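Local structure of propionate kinase (Francisella tularensis subsp. tularensis, 3KHY) at residues I293-V304 and I330-L338. The protein probably catalyses the reversible, magnesium-dependent transfer of a phosphoryl group from ATP to acetate, and perhaps propionate, as a homodimeric acetokinase-family enzyme. Numbering follows the deposited sequence.
Sequences IEIFSHRVAKFV and IRKNIISKL
Ile330 meets helix 293-304 with two branches: its CD1 lies 3.9 Å from CG2 of Ile293, while its CG2 approaches CE1 of Phe296 obliquely. Met275 of helix 275-283, predicted to bind ATP, touches both Ile330 and Phe296; branched isoleucine suits this apolar end because it reaches two neighbours at once. One turn on, Asn333 suits a place between apolar and charged neighbours because its amide both donates and accepts. With CG anti to the backbone N (chi1 -172°), its ND2 gives a nearly straight hydrogen bond of 2.9 Å to OE2 of Glu294, which lies in the amide plane. Its OD1 accepts from NZ of Lys337. The small Ser297 fits as a knob among Ile330, Asn333, Ile334 and Lys337. Its OG turns back to O of Ile293 (2.8 Å), satisfying the hydroxyl within its own helix. The helix axes approach to 8.5 Å and cross at -54°. Ile334, long enough to span two residues, lays CG1 against CB of Ser297 (3.7 Å) and sends CD1 on to Val300, with Phe319 of strand 316-320 also touching it. Lys337 is itself a knob: its methylenes pass Ala301 and the edge of the His298 ring, and a bend at chi4 (53°) brings NZ to OE1 of Glu294, a 2.6 Å salt bridge. Buried Leu338 spans Val304 and Ala301 with its two methyls. His298 NE2 bonds Tyr310 OH of the second subunit, whose Tyr152 packs on Glu294. Carboxylate, amide and ammonium thus fix one another at the partly exposed, dimer-facing margin of a largely apolar helix pair, and the ammonium probably favours an ionised Glu294.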
# COMPACT_ATOMS: atom_id res chain seq x y z
N ILE A 293 -9.13 16.37 3.66
CA ILE A 293 -7.93 17.04 3.15
C ILE A 293 -6.67 16.57 3.87
O ILE A 293 -5.63 16.40 3.24
CB ILE A 293 -8.08 18.58 3.22
CG1 ILE A 293 -9.06 19.06 2.14
CG2 ILE A 293 -6.73 19.28 3.04
CD1 ILE A 293 -9.44 20.54 2.27
N GLU A 294 -6.76 16.35 5.19
CA GLU A 294 -5.63 15.82 5.95
C GLU A 294 -5.29 14.41 5.46
O GLU A 294 -4.13 14.11 5.20
CB GLU A 294 -5.93 15.78 7.45
CG GLU A 294 -6.09 17.17 8.09
CD GLU A 294 -4.88 18.04 7.86
OE1 GLU A 294 -3.79 17.70 8.39
OE2 GLU A 294 -5.00 19.05 7.13
N ILE A 295 -6.29 13.54 5.34
CA ILE A 295 -6.01 12.17 4.87
C ILE A 295 -5.39 12.20 3.47
O ILE A 295 -4.38 11.56 3.21
CB ILE A 295 -7.28 11.31 4.91
CG1 ILE A 295 -7.77 11.17 6.35
CG2 ILE A 295 -7.01 9.93 4.33
CD1 ILE A 295 -9.12 10.47 6.47
N PHE A 296 -6.00 12.96 2.57
CA PHE A 296 -5.50 13.09 1.19
C PHE A 296 -4.06 13.60 1.17
O PHE A 296 -3.18 13.00 0.56
CB PHE A 296 -6.45 14.03 0.45
CG PHE A 296 -6.07 14.36 -0.98
CD1 PHE A 296 -5.11 15.32 -1.25
CD2 PHE A 296 -6.76 13.78 -2.04
CE1 PHE A 296 -4.79 15.66 -2.55
CE2 PHE A 296 -6.46 14.12 -3.35
CZ PHE A 296 -5.47 15.07 -3.61
N SER A 297 -3.82 14.72 1.86
CA SER A 297 -2.51 15.36 1.79
C SER A 297 -1.42 14.51 2.42
O SER A 297 -0.31 14.45 1.92
CB SER A 297 -2.54 16.74 2.47
OG SER A 297 -3.50 17.59 1.86
N HIS A 298 -1.74 13.89 3.55
CA HIS A 298 -0.75 13.05 4.25
C HIS A 298 -0.34 11.85 3.41
O HIS A 298 0.83 11.46 3.39
CB HIS A 298 -1.31 12.57 5.58
CG HIS A 298 -0.34 11.77 6.38
ND1 HIS A 298 0.75 12.34 7.00
CD2 HIS A 298 -0.28 10.44 6.64
CE1 HIS A 298 1.44 11.39 7.62
NE2 HIS A 298 0.83 10.24 7.42
N ARG A 299 -1.30 11.26 2.70
CA ARG A 299 -0.95 10.12 1.87
C ARG A 299 -0.01 10.55 0.74
O ARG A 299 0.98 9.85 0.46
CB ARG A 299 -2.18 9.40 1.31
CG ARG A 299 -1.75 8.12 0.58
CD ARG A 299 -2.88 7.19 0.23
NE ARG A 299 -3.76 6.86 1.36
CZ ARG A 299 -4.93 6.26 1.19
NH1 ARG A 299 -5.30 5.92 -0.05
NH2 ARG A 299 -5.72 5.99 2.22
N VAL A 300 -0.27 11.70 0.11
CA VAL A 300 0.66 12.18 -0.92
C VAL A 300 2.05 12.39 -0.30
O VAL A 300 3.07 11.99 -0.88
CB VAL A 300 0.21 13.52 -1.56
CG1 VAL A 300 1.30 14.04 -2.54
CG2 VAL A 300 -1.14 13.36 -2.26
N ALA A 301 2.10 13.04 0.86
CA ALA A 301 3.38 13.27 1.52
C ALA A 301 4.11 11.97 1.85
O ALA A 301 5.32 11.89 1.69
CB ALA A 301 3.20 14.12 2.78
N LYS A 302 3.38 10.94 2.31
CA LYS A 302 3.99 9.64 2.58
C LYS A 302 4.63 8.99 1.34
O LYS A 302 5.71 8.40 1.44
CB LYS A 302 3.00 8.68 3.25
CG LYS A 302 2.92 8.89 4.76
CD LYS A 302 1.91 7.98 5.42
CE LYS A 302 2.38 6.53 5.40
NZ LYS A 302 1.36 5.69 6.08
N PHE A 303 3.97 9.09 0.19
CA PHE A 303 4.51 8.56 -1.05
C PHE A 303 5.75 9.36 -1.49
O PHE A 303 6.74 8.79 -1.91
CB PHE A 303 3.46 8.54 -2.17
CG PHE A 303 2.67 7.25 -2.24
CD1 PHE A 303 3.09 6.20 -3.06
CD2 PHE A 303 1.53 7.08 -1.47
CE1 PHE A 303 2.37 5.02 -3.10
CE2 PHE A 303 0.80 5.91 -1.53
CZ PHE A 303 1.22 4.87 -2.35
N VAL A 304 5.67 10.69 -1.41
CA VAL A 304 6.82 11.51 -1.73
C VAL A 304 8.00 11.07 -0.89
O VAL A 304 9.08 10.82 -1.41
CB VAL A 304 6.55 12.99 -1.44
CG1 VAL A 304 7.84 13.79 -1.57
CG2 VAL A 304 5.47 13.53 -2.39
N ILE A 330 -4.02 23.04 -1.22
CA ILE A 330 -3.67 21.63 -1.14
C ILE A 330 -2.16 21.41 -1.26
O ILE A 330 -1.59 20.61 -0.54
CB ILE A 330 -4.39 20.81 -2.23
CG1 ILE A 330 -5.90 20.89 -2.05
CG2 ILE A 330 -3.91 19.37 -2.19
CD1 ILE A 330 -6.39 20.42 -0.71
N ARG A 331 -1.53 22.11 -2.19
CA ARG A 331 -0.08 22.04 -2.30
C ARG A 331 0.57 22.52 -1.00
O ARG A 331 1.52 21.91 -0.51
CB ARG A 331 0.40 22.90 -3.48
CG ARG A 331 -0.06 22.39 -4.87
CD ARG A 331 0.71 23.13 -5.99
NE ARG A 331 0.48 24.58 -5.92
CZ ARG A 331 -0.24 25.30 -6.77
NH1 ARG A 331 -0.84 24.74 -7.82
NH2 ARG A 331 -0.36 26.61 -6.59
N LYS A 332 0.06 23.61 -0.43
CA LYS A 332 0.59 24.13 0.83
C LYS A 332 0.48 23.08 1.94
O LYS A 332 1.39 22.89 2.74
CB LYS A 332 -0.16 25.40 1.23
CG LYS A 332 0.10 25.86 2.66
CD LYS A 332 -0.74 27.09 3.00
CE LYS A 332 -0.43 27.63 4.38
NZ LYS A 332 -1.35 28.74 4.79
N ASN A 333 -0.64 22.38 1.97
CA ASN A 333 -0.88 21.40 3.01
C ASN A 333 0.10 20.24 2.83
O ASN A 333 0.74 19.80 3.78
CB ASN A 333 -2.33 20.91 2.96
CG ASN A 333 -2.69 20.03 4.13
OD1 ASN A 333 -1.98 19.07 4.45
ND2 ASN A 333 -3.80 20.33 4.79
N ILE A 334 0.23 19.75 1.61
CA ILE A 334 1.16 18.65 1.34
C ILE A 334 2.61 19.02 1.71
O ILE A 334 3.31 18.24 2.34
CB ILE A 334 1.06 18.20 -0.12
CG1 ILE A 334 -0.31 17.53 -0.34
CG2 ILE A 334 2.18 17.23 -0.47
CD1 ILE A 334 -0.65 17.32 -1.81
N ILE A 335 3.05 20.20 1.30
CA ILE A 335 4.43 20.61 1.59
C ILE A 335 4.64 20.81 3.09
O ILE A 335 5.70 20.49 3.65
CB ILE A 335 4.80 21.87 0.78
CG1 ILE A 335 4.76 21.56 -0.72
CG2 ILE A 335 6.16 22.43 1.20
CD1 ILE A 335 5.64 20.39 -1.13
N SER A 336 3.62 21.34 3.75
CA SER A 336 3.63 21.45 5.20
C SER A 336 3.98 20.11 5.85
O SER A 336 4.78 20.04 6.79
CB SER A 336 2.25 21.91 5.70
OG SER A 336 2.28 22.12 7.09
N LYS A 337 3.39 19.04 5.34
CA LYS A 337 3.62 17.72 5.92
C LYS A 337 5.00 17.15 5.58
O LYS A 337 5.43 16.16 6.15
CB LYS A 337 2.50 16.76 5.52
CG LYS A 337 1.18 17.11 6.24
CD LYS A 337 -0.00 16.29 5.76
CE LYS A 337 -1.18 16.44 6.74
NZ LYS A 337 -1.57 17.86 7.02
N LEU A 338 5.69 17.79 4.64
CA LEU A 338 7.01 17.36 4.20
C LEU A 338 8.12 18.22 4.82
O LEU A 338 9.27 18.17 4.39
CB LEU A 338 7.11 17.39 2.67
CG LEU A 338 6.33 16.27 1.98
CD1 LEU A 338 6.09 16.59 0.50
CD2 LEU A 338 7.02 14.91 2.14